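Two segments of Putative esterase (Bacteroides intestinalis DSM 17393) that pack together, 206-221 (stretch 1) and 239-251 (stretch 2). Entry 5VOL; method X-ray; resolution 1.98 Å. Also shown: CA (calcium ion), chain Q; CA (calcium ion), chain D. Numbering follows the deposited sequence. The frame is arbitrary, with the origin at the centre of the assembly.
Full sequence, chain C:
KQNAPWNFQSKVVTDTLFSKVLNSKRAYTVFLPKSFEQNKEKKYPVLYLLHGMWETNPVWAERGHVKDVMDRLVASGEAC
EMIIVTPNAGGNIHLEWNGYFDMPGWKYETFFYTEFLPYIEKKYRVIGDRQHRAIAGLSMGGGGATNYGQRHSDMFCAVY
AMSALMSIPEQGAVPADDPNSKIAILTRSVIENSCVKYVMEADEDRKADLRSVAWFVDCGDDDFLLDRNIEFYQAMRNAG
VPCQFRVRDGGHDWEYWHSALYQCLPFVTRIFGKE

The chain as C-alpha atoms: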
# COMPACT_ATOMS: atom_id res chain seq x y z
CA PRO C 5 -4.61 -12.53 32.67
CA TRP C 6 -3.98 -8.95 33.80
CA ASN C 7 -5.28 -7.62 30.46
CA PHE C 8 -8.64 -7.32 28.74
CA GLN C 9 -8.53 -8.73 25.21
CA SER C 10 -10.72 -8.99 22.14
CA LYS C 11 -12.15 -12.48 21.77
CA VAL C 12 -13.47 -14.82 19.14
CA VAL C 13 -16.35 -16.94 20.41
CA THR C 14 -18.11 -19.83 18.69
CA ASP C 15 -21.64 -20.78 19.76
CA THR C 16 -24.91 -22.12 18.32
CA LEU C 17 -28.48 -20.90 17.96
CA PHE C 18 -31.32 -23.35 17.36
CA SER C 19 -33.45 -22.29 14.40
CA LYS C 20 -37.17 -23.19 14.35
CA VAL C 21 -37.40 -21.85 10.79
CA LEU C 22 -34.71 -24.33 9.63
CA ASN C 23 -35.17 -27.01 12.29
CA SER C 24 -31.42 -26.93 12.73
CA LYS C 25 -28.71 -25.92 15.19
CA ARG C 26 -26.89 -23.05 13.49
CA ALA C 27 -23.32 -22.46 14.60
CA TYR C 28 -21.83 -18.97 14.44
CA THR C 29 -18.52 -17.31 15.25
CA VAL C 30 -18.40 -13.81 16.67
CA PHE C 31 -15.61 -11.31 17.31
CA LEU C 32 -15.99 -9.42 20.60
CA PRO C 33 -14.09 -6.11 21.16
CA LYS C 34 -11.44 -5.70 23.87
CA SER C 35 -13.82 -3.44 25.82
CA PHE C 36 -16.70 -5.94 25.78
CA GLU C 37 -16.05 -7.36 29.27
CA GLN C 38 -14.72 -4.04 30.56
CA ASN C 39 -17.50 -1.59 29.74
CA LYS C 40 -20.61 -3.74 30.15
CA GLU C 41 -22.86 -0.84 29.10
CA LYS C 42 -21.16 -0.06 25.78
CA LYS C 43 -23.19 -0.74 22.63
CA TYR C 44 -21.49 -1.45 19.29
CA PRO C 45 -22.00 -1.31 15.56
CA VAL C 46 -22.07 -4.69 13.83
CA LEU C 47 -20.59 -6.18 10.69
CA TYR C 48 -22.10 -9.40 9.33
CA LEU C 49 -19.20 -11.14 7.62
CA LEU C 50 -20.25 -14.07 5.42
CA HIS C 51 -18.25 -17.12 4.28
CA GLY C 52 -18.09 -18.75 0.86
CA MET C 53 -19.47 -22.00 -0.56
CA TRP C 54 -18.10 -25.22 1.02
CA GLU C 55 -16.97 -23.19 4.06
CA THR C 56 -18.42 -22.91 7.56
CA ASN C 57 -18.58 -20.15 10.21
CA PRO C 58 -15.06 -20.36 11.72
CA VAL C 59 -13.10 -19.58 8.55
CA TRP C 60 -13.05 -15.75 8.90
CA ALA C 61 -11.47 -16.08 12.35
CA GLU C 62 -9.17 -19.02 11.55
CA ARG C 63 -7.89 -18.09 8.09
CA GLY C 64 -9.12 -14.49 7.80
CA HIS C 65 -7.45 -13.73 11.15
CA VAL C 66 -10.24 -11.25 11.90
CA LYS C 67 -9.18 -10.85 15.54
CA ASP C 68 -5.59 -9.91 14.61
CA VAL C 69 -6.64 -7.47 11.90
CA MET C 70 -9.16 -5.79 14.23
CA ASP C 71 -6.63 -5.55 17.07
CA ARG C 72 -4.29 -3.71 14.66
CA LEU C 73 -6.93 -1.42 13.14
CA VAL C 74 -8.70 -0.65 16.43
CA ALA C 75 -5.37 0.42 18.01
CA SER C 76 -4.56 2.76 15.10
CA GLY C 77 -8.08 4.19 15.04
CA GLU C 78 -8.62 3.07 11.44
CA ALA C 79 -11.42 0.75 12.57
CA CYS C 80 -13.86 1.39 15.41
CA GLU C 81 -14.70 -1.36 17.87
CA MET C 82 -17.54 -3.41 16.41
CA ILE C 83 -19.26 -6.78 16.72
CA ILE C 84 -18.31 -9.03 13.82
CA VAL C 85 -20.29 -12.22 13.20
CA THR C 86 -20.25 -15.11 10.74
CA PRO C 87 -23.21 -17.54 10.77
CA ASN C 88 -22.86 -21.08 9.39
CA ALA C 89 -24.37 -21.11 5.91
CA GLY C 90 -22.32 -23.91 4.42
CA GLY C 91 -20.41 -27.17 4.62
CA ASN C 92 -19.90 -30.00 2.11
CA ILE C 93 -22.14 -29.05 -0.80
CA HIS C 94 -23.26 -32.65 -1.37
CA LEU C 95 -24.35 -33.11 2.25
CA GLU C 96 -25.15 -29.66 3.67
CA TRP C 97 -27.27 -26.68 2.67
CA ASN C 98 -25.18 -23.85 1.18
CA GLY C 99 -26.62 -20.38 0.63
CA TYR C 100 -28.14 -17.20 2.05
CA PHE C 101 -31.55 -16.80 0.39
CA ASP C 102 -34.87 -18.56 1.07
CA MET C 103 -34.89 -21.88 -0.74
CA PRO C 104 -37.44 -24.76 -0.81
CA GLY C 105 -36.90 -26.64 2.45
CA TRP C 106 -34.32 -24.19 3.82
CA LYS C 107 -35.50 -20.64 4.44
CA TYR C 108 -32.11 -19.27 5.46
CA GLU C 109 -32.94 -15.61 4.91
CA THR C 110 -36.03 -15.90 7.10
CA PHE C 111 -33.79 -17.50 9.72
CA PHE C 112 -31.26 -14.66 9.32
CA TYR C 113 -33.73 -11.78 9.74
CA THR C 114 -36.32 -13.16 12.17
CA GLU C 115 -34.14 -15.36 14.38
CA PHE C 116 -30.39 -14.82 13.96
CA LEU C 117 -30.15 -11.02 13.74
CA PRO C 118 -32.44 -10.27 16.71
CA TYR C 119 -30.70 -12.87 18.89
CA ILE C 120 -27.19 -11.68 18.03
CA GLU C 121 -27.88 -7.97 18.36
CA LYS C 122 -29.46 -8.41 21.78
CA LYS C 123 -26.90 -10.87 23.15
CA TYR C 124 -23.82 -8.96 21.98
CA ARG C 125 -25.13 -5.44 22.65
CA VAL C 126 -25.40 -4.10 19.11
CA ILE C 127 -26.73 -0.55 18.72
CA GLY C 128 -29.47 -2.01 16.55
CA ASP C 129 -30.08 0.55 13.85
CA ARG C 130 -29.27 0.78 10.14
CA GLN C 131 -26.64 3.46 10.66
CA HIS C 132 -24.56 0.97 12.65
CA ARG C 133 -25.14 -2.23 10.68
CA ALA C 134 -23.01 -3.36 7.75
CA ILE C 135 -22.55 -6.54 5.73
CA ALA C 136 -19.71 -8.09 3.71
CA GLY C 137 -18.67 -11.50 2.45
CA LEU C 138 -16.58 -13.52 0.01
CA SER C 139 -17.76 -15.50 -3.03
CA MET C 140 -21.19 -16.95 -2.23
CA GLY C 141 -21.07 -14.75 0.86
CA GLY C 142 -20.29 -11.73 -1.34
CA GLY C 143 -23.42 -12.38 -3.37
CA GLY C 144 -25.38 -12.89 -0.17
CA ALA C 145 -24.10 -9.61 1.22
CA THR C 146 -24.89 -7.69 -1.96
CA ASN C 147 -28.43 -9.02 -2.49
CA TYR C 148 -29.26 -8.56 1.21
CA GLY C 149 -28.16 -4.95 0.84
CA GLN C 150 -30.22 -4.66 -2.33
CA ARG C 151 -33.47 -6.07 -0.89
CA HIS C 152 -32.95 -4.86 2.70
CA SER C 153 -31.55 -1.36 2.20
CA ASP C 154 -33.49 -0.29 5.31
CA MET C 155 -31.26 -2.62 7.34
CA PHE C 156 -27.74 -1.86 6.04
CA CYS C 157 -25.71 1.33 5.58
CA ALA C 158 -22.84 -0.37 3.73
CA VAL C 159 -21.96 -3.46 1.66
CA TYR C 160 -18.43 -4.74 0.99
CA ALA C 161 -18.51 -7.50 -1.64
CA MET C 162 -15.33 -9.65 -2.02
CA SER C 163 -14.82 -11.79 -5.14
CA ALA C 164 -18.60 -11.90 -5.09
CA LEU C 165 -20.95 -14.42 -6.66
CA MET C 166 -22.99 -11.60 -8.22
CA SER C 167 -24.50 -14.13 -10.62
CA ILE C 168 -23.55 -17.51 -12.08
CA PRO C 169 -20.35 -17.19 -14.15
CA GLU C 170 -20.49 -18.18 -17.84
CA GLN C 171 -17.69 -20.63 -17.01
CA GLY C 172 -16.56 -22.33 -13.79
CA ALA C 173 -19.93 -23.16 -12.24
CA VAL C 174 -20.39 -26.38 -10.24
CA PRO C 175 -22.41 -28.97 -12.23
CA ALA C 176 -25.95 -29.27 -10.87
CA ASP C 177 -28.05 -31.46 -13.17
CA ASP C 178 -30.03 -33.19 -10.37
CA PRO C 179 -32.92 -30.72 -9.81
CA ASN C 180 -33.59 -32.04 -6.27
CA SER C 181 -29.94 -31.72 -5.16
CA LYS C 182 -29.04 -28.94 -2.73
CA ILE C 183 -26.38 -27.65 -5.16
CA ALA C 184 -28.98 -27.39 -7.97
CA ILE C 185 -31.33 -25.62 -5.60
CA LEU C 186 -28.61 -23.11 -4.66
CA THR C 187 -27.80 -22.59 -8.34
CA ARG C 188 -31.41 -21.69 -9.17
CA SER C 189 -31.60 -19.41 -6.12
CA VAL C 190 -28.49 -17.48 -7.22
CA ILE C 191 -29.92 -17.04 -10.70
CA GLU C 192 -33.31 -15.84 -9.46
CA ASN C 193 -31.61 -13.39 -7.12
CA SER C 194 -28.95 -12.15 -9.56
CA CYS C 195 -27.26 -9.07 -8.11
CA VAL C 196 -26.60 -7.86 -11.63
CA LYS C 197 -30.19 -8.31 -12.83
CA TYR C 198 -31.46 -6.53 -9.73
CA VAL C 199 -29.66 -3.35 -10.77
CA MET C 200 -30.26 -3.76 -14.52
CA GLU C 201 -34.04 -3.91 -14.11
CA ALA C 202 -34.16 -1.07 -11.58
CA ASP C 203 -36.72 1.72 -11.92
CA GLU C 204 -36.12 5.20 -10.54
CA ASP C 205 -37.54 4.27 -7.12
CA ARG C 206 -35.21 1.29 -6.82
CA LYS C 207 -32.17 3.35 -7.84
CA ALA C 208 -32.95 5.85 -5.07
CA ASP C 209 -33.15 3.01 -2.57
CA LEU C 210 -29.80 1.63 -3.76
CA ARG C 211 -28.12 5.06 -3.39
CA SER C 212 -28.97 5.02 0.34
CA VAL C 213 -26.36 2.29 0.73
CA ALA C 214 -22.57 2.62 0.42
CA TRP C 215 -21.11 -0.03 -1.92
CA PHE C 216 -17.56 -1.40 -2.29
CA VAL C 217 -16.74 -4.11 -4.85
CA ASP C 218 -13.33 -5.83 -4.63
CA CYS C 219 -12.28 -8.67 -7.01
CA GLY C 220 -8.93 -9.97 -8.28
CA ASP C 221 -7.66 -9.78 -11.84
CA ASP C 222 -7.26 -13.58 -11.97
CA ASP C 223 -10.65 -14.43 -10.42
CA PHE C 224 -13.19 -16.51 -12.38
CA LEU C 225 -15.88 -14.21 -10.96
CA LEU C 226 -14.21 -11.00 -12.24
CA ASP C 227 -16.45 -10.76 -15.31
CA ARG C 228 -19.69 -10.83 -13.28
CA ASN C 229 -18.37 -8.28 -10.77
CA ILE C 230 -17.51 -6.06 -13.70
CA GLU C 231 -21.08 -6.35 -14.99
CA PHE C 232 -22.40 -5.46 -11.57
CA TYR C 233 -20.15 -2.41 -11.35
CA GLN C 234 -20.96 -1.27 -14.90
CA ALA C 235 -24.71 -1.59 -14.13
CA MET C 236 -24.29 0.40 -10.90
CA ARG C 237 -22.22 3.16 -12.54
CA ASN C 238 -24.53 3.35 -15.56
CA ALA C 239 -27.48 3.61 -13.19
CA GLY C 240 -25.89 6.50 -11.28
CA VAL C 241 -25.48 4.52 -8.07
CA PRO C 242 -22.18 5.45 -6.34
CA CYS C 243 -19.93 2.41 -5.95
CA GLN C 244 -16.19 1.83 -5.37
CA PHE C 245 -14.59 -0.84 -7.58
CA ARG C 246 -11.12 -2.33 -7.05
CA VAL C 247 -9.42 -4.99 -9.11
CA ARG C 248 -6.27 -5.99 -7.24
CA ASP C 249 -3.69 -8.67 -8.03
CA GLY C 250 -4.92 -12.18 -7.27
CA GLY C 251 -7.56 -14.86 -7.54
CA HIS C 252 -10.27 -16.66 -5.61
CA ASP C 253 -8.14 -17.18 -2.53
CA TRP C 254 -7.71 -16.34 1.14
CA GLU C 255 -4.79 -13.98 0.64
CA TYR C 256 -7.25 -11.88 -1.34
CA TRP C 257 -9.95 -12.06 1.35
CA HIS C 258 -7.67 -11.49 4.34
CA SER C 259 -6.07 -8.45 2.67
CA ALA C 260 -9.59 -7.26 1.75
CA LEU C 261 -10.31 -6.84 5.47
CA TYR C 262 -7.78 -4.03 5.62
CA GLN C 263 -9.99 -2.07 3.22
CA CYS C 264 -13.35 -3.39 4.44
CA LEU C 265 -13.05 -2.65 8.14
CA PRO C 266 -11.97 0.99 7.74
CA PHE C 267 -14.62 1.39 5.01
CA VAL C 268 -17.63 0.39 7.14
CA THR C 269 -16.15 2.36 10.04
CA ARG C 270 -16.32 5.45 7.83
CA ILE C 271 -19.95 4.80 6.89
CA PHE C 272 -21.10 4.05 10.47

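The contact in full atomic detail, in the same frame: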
# COMPACT_ATOMS: atom_id res chain seq x y z
N ARG C 206 -36.17 2.27 -7.30
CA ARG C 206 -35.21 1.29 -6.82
C ARG C 206 -33.81 1.91 -6.76
O ARG C 206 -33.11 1.74 -5.77
CB ARG C 206 -35.21 0.06 -7.71
CG ARG C 206 -34.11 -0.93 -7.35
CD ARG C 206 -34.25 -2.19 -8.16
NE ARG C 206 -35.29 -3.06 -7.61
CZ ARG C 206 -35.59 -4.24 -8.11
NH1 ARG C 206 -34.92 -4.69 -9.17
NH2 ARG C 206 -36.55 -4.98 -7.56
N LYS C 207 -33.44 2.64 -7.80
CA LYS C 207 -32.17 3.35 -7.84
C LYS C 207 -31.97 4.26 -6.63
O LYS C 207 -30.89 4.28 -6.05
CB LYS C 207 -32.06 4.16 -9.13
CG LYS C 207 -32.07 3.30 -10.37
CD LYS C 207 -31.97 4.15 -11.61
CE LYS C 207 -32.04 3.32 -12.86
NZ LYS C 207 -32.07 4.21 -14.05
N ALA C 208 -33.02 4.98 -6.24
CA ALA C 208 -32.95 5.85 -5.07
C ALA C 208 -32.71 5.04 -3.80
O ALA C 208 -31.95 5.47 -2.92
CB ALA C 208 -34.24 6.67 -4.92
N ASP C 209 -33.37 3.89 -3.70
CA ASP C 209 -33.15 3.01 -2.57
C ASP C 209 -31.69 2.52 -2.53
O ASP C 209 -31.07 2.49 -1.47
CB ASP C 209 -34.08 1.81 -2.62
CG ASP C 209 -35.31 2.00 -1.79
OD1 ASP C 209 -35.61 3.16 -1.42
OD2 ASP C 209 -36.00 0.99 -1.50
N LEU C 210 -31.17 2.14 -3.68
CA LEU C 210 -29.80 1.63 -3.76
C LEU C 210 -28.76 2.69 -3.38
O LEU C 210 -27.75 2.37 -2.75
CB LEU C 210 -29.53 1.10 -5.17
CG LEU C 210 -30.35 -0.16 -5.53
CD1 LEU C 210 -30.06 -0.61 -6.92
CD2 LEU C 210 -30.10 -1.28 -4.52
N ARG C 211 -29.02 3.95 -3.74
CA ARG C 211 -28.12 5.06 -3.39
C ARG C 211 -28.08 5.36 -1.89
O ARG C 211 -27.22 6.11 -1.43
CB ARG C 211 -28.52 6.32 -4.15
CG ARG C 211 -28.53 6.16 -5.65
CD ARG C 211 -29.13 7.37 -6.38
NE ARG C 211 -29.03 7.20 -7.83
CZ ARG C 211 -30.03 7.39 -8.67
NH1 ARG C 211 -31.22 7.75 -8.22
NH2 ARG C 211 -29.85 7.22 -9.97
N SER C 212 -29.00 4.80 -1.11
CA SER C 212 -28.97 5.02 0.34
C SER C 212 -27.97 4.09 1.02
O SER C 212 -27.76 4.15 2.24
CB SER C 212 -30.35 4.83 0.96
OG SER C 212 -30.74 3.48 0.86
N VAL C 213 -27.34 3.23 0.23
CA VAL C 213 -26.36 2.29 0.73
C VAL C 213 -24.98 2.60 0.13
O VAL C 213 -24.88 2.96 -1.04
CB VAL C 213 -26.79 0.82 0.41
CG1 VAL C 213 -25.76 -0.18 0.92
CG2 VAL C 213 -28.17 0.53 1.04
N ALA C 214 -23.93 2.47 0.93
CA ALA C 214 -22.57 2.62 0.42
C ALA C 214 -22.08 1.27 -0.08
O ALA C 214 -22.19 0.29 0.65
CB ALA C 214 -21.64 3.16 1.51
N TRP C 215 -21.54 1.23 -1.29
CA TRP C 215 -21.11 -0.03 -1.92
C TRP C 215 -19.62 -0.07 -2.24
O TRP C 215 -19.05 0.91 -2.73
CB TRP C 215 -21.89 -0.26 -3.22
CG TRP C 215 -23.38 -0.15 -3.09
CD1 TRP C 215 -24.12 0.99 -3.18
CD2 TRP C 215 -24.32 -1.22 -2.88
NE1 TRP C 215 -25.45 0.71 -3.03
CE2 TRP C 215 -25.60 -0.64 -2.84
CE3 TRP C 215 -24.19 -2.60 -2.72
CZ2 TRP C 215 -26.77 -1.40 -2.64
CZ3 TRP C 215 -25.36 -3.36 -2.53
CH2 TRP C 215 -26.62 -2.75 -2.48
N PHE C 216 -18.98 -1.20 -1.97
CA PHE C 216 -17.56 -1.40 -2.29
C PHE C 216 -17.42 -2.79 -2.91
O PHE C 216 -17.77 -3.79 -2.28
CB PHE C 216 -16.71 -1.26 -1.02
CG PHE C 216 -15.26 -0.92 -1.26
CD1 PHE C 216 -14.42 -1.79 -1.95
CD2 PHE C 216 -14.73 0.27 -0.76
CE1 PHE C 216 -13.08 -1.48 -2.16
CE2 PHE C 216 -13.39 0.59 -0.96
CZ PHE C 216 -12.55 -0.28 -1.67
N VAL C 217 -16.93 -2.85 -4.15
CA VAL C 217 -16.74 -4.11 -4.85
C VAL C 217 -15.25 -4.37 -5.10
O VAL C 217 -14.55 -3.53 -5.69
CB VAL C 217 -17.51 -4.12 -6.18
CG1 VAL C 217 -17.22 -5.38 -6.98
CG2 VAL C 217 -19.02 -3.97 -5.88
N ASP C 218 -14.77 -5.53 -4.66
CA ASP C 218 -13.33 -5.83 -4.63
C ASP C 218 -13.09 -7.24 -5.17
O ASP C 218 -13.51 -8.20 -4.53
CB ASP C 218 -12.84 -5.71 -3.18
CG ASP C 218 -11.35 -5.90 -3.02
OD1 ASP C 218 -10.60 -5.88 -4.02
OD2 ASP C 218 -10.93 -6.03 -1.85
N CYS C 219 -12.44 -7.37 -6.33
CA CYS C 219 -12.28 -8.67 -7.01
C CYS C 219 -10.99 -8.74 -7.83
O CYS C 219 -10.67 -7.80 -8.56
CB CYS C 219 -13.49 -8.95 -7.91
SG CYS C 219 -13.50 -10.61 -8.70
N GLY C 220 -10.27 -9.85 -7.72
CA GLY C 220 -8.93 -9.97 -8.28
C GLY C 220 -8.88 -10.13 -9.78
O GLY C 220 -9.81 -10.65 -10.39
N ASP C 221 -7.76 -9.73 -10.39
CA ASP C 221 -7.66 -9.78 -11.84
C ASP C 221 -7.66 -11.23 -12.37
O ASP C 221 -8.02 -11.46 -13.52
CB ASP C 221 -6.44 -8.99 -12.35
CG ASP C 221 -5.09 -9.60 -11.97
OD1 ASP C 221 -4.99 -10.36 -10.99
OD2 ASP C 221 -4.10 -9.27 -12.67
N ALA C 239 -26.22 3.29 -13.83
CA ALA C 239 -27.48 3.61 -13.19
C ALA C 239 -27.34 4.83 -12.27
O ALA C 239 -28.32 5.29 -11.68
CB ALA C 239 -27.99 2.42 -12.40
N GLY C 240 -26.13 5.35 -12.14
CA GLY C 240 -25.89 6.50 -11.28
C GLY C 240 -25.99 6.16 -9.81
O GLY C 240 -26.47 6.96 -9.01
N VAL C 241 -25.55 4.95 -9.46
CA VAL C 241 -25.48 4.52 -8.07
C VAL C 241 -24.00 4.48 -7.65
O VAL C 241 -23.24 3.66 -8.15
CB VAL C 241 -26.12 3.13 -7.85
CG1 VAL C 241 -26.16 2.78 -6.37
CG2 VAL C 241 -27.52 3.09 -8.45
N PRO C 242 -23.60 5.39 -6.75
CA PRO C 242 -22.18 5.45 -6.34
C PRO C 242 -21.67 4.12 -5.80
O PRO C 242 -22.33 3.50 -4.96
CB PRO C 242 -22.19 6.53 -5.26
CG PRO C 242 -23.29 7.47 -5.70
CD PRO C 242 -24.38 6.52 -6.21
N CYS C 243 -20.51 3.71 -6.28
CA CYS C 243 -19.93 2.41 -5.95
C CYS C 243 -18.40 2.46 -6.14
O CYS C 243 -17.94 2.94 -7.16
CB CYS C 243 -20.55 1.33 -6.84
SG CYS C 243 -20.10 -0.37 -6.43
N GLN C 244 -17.63 1.99 -5.16
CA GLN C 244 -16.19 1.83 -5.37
C GLN C 244 -15.93 0.47 -6.01
O GLN C 244 -16.57 -0.52 -5.64
CB GLN C 244 -15.41 1.94 -4.06
CG GLN C 244 -15.54 3.29 -3.34
CD GLN C 244 -15.06 4.45 -4.20
OE1 GLN C 244 -14.05 4.34 -4.89
NE2 GLN C 244 -15.78 5.57 -4.15
N PHE C 245 -14.98 0.42 -6.94
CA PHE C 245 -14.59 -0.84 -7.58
C PHE C 245 -13.07 -0.95 -7.53
O PHE C 245 -12.37 -0.01 -7.91
CB PHE C 245 -15.11 -0.87 -9.03
CG PHE C 245 -14.89 -2.20 -9.75
CD1 PHE C 245 -15.12 -3.40 -9.11
CD2 PHE C 245 -14.46 -2.22 -11.07
CE1 PHE C 245 -14.92 -4.62 -9.77
CE2 PHE C 245 -14.27 -3.44 -11.75
CZ PHE C 245 -14.50 -4.63 -11.10
N ARG C 246 -12.55 -2.06 -7.00
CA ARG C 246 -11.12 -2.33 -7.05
C ARG C 246 -10.86 -3.68 -7.68
O ARG C 246 -11.50 -4.66 -7.33
CB ARG C 246 -10.48 -2.31 -5.66
CG ARG C 246 -10.81 -1.05 -4.83
CD ARG C 246 -10.03 0.20 -5.28
NE ARG C 246 -10.42 1.31 -4.42
CZ ARG C 246 -11.42 2.15 -4.68
NH1 ARG C 246 -12.10 2.04 -5.82
NH2 ARG C 246 -11.73 3.11 -3.81
N VAL C 247 -9.90 -3.73 -8.60
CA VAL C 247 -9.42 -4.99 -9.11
C VAL C 247 -7.96 -5.02 -8.70
O VAL C 247 -7.15 -4.26 -9.23
CB VAL C 247 -9.58 -5.11 -10.63
CG1 VAL C 247 -8.96 -6.43 -11.14
CG2 VAL C 247 -11.06 -4.98 -11.03
N ARG C 248 -7.64 -5.85 -7.71
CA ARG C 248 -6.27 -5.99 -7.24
C ARG C 248 -5.65 -7.26 -7.80
O ARG C 248 -6.35 -8.07 -8.41
CB ARG C 248 -6.23 -6.00 -5.72
CG ARG C 248 -6.89 -4.75 -5.12
CD ARG C 248 -6.82 -4.75 -3.60
NE ARG C 248 -7.76 -5.67 -2.98
CZ ARG C 248 -7.42 -6.74 -2.26
NH1 ARG C 248 -6.15 -7.07 -2.09
NH2 ARG C 248 -8.37 -7.48 -1.70
N ASP C 249 -4.34 -7.43 -7.63
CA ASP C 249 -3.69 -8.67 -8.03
C ASP C 249 -4.26 -9.87 -7.24
O ASP C 249 -4.37 -9.82 -6.02
CB ASP C 249 -2.18 -8.59 -7.83
CG ASP C 249 -1.43 -9.76 -8.47
OD1 ASP C 249 -1.88 -10.29 -9.51
OD2 ASP C 249 -0.38 -10.16 -7.93
N GLY C 250 -4.60 -10.94 -7.94
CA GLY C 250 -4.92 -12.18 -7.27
C GLY C 250 -6.15 -12.91 -7.77
O GLY C 250 -6.84 -12.46 -8.67
N GLY C 251 -6.42 -14.05 -7.15
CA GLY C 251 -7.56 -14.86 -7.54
C GLY C 251 -8.53 -15.14 -6.41
O GLY C 251 -8.66 -14.37 -5.45
CA CA Q . -2.64 -10.93 -11.62
CA CA D . -13.66 5.41 -7.05
O HOH W 1 -30.03 6.33 -14.15
O HOH W 2 -24.59 4.56 -3.46
O HOH W 3 -21.22 3.92 -2.45
O HOH W 4 -10.59 -12.27 -6.21
O HOH W 5 -16.17 5.11 -7.59
O HOH W 6 -14.26 7.61 -6.06
O HOH W 7 -0.84 -12.69 -11.25
O HOH W 8 -2.77 -11.65 -14.15

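The two stretches pair as neighbouring parallel strands, 214-218 beside 244-246, and together bury 1041 Å² of surface. A backbone ladder runs between the strands. Gln244 N donates to Trp215 O (3.0 Å) and Val217 N to Gln244 O (2.8 Å). Arg246 N then donates to Val217 O (2.8 Å) and Cys219 N to Arg246 O (3.0 Å). All four bonds are nearly straight. Pairing continues beyond the strands, where Asp221 N donates to Arg248 O (2.9 Å).

Side chains alternate between the two faces of the sheet. On one face, Val217 packs against Phe245 (CG1 to CD1, 3.6 Å). Val217 CG2 also meets Cys243 SG at 3.8 Å, and Trp215 CB lies 3.7 Å from the same sulfur. These apolar groups suit the buried positions of Val217, Phe245 and Trp215. Val241 CG1 extends the packing to Leu210 CB (4.0 Å). On the other face lie Phe216, Gln244, Asp218 and Arg246. Gln244 CB sits over the Phe216 ring, 3.9 Å from its centroid, in a CH-pi contact. The Arg246 guanidinium places one face against Phe216 CZ, while its NH2 donates to Gln244 OE1 (2.8 Å).

Charged side chains add further links. Arg248 and Asp218 form a two-pronged salt bridge: Arg248 NE reaches Asp218 OD1 at 3.0 Å, and Arg248 NH2 reaches Asp218 OD2 at 2.9 Å. The charge of the buried Asp218 is thus matched. At the other end, the extended Arg211 side chain donates from NE to Gly240 O (2.8 Å) and from NH2 to Ala239 O (3.0 Å). These carbonyls lie where the preceding helix finishes. Gly240 has positive phi there, which favours glycine.

The missing side chain of Gly220 allows a close backbone approach. Gly220 CA is 3.3 Å from Gly250 O, and a CB on Gly220 would clash with that oxygen. The backbone angles of Gly250 themselves call for glycine. Gly250 N donates to Asp221 OD1 (3.1 Å).

One calcium ion joins the stretches directly. Asp221 binds it through OD1 (2.5 Å) and OD2 (2.4 Å), and Asp249 through OD1 (2.3 Å). The shared ion lets these two acidic side chains sit close together. A second calcium is held by Gln244 OE1 (2.4 Å), waters 5 and 6, and ligands elsewhere in the structure.

Waters bridge where direct pairing is absent. Water 2 donates to Val213 O and Pro242 O, both at 2.9 Å. Water 3 links Trp215 N (2.9 Å) to Pro242 O (2.8 Å). Water 4 joins Gly220 N (2.9 Å) to Gly251 O (3.0 Å).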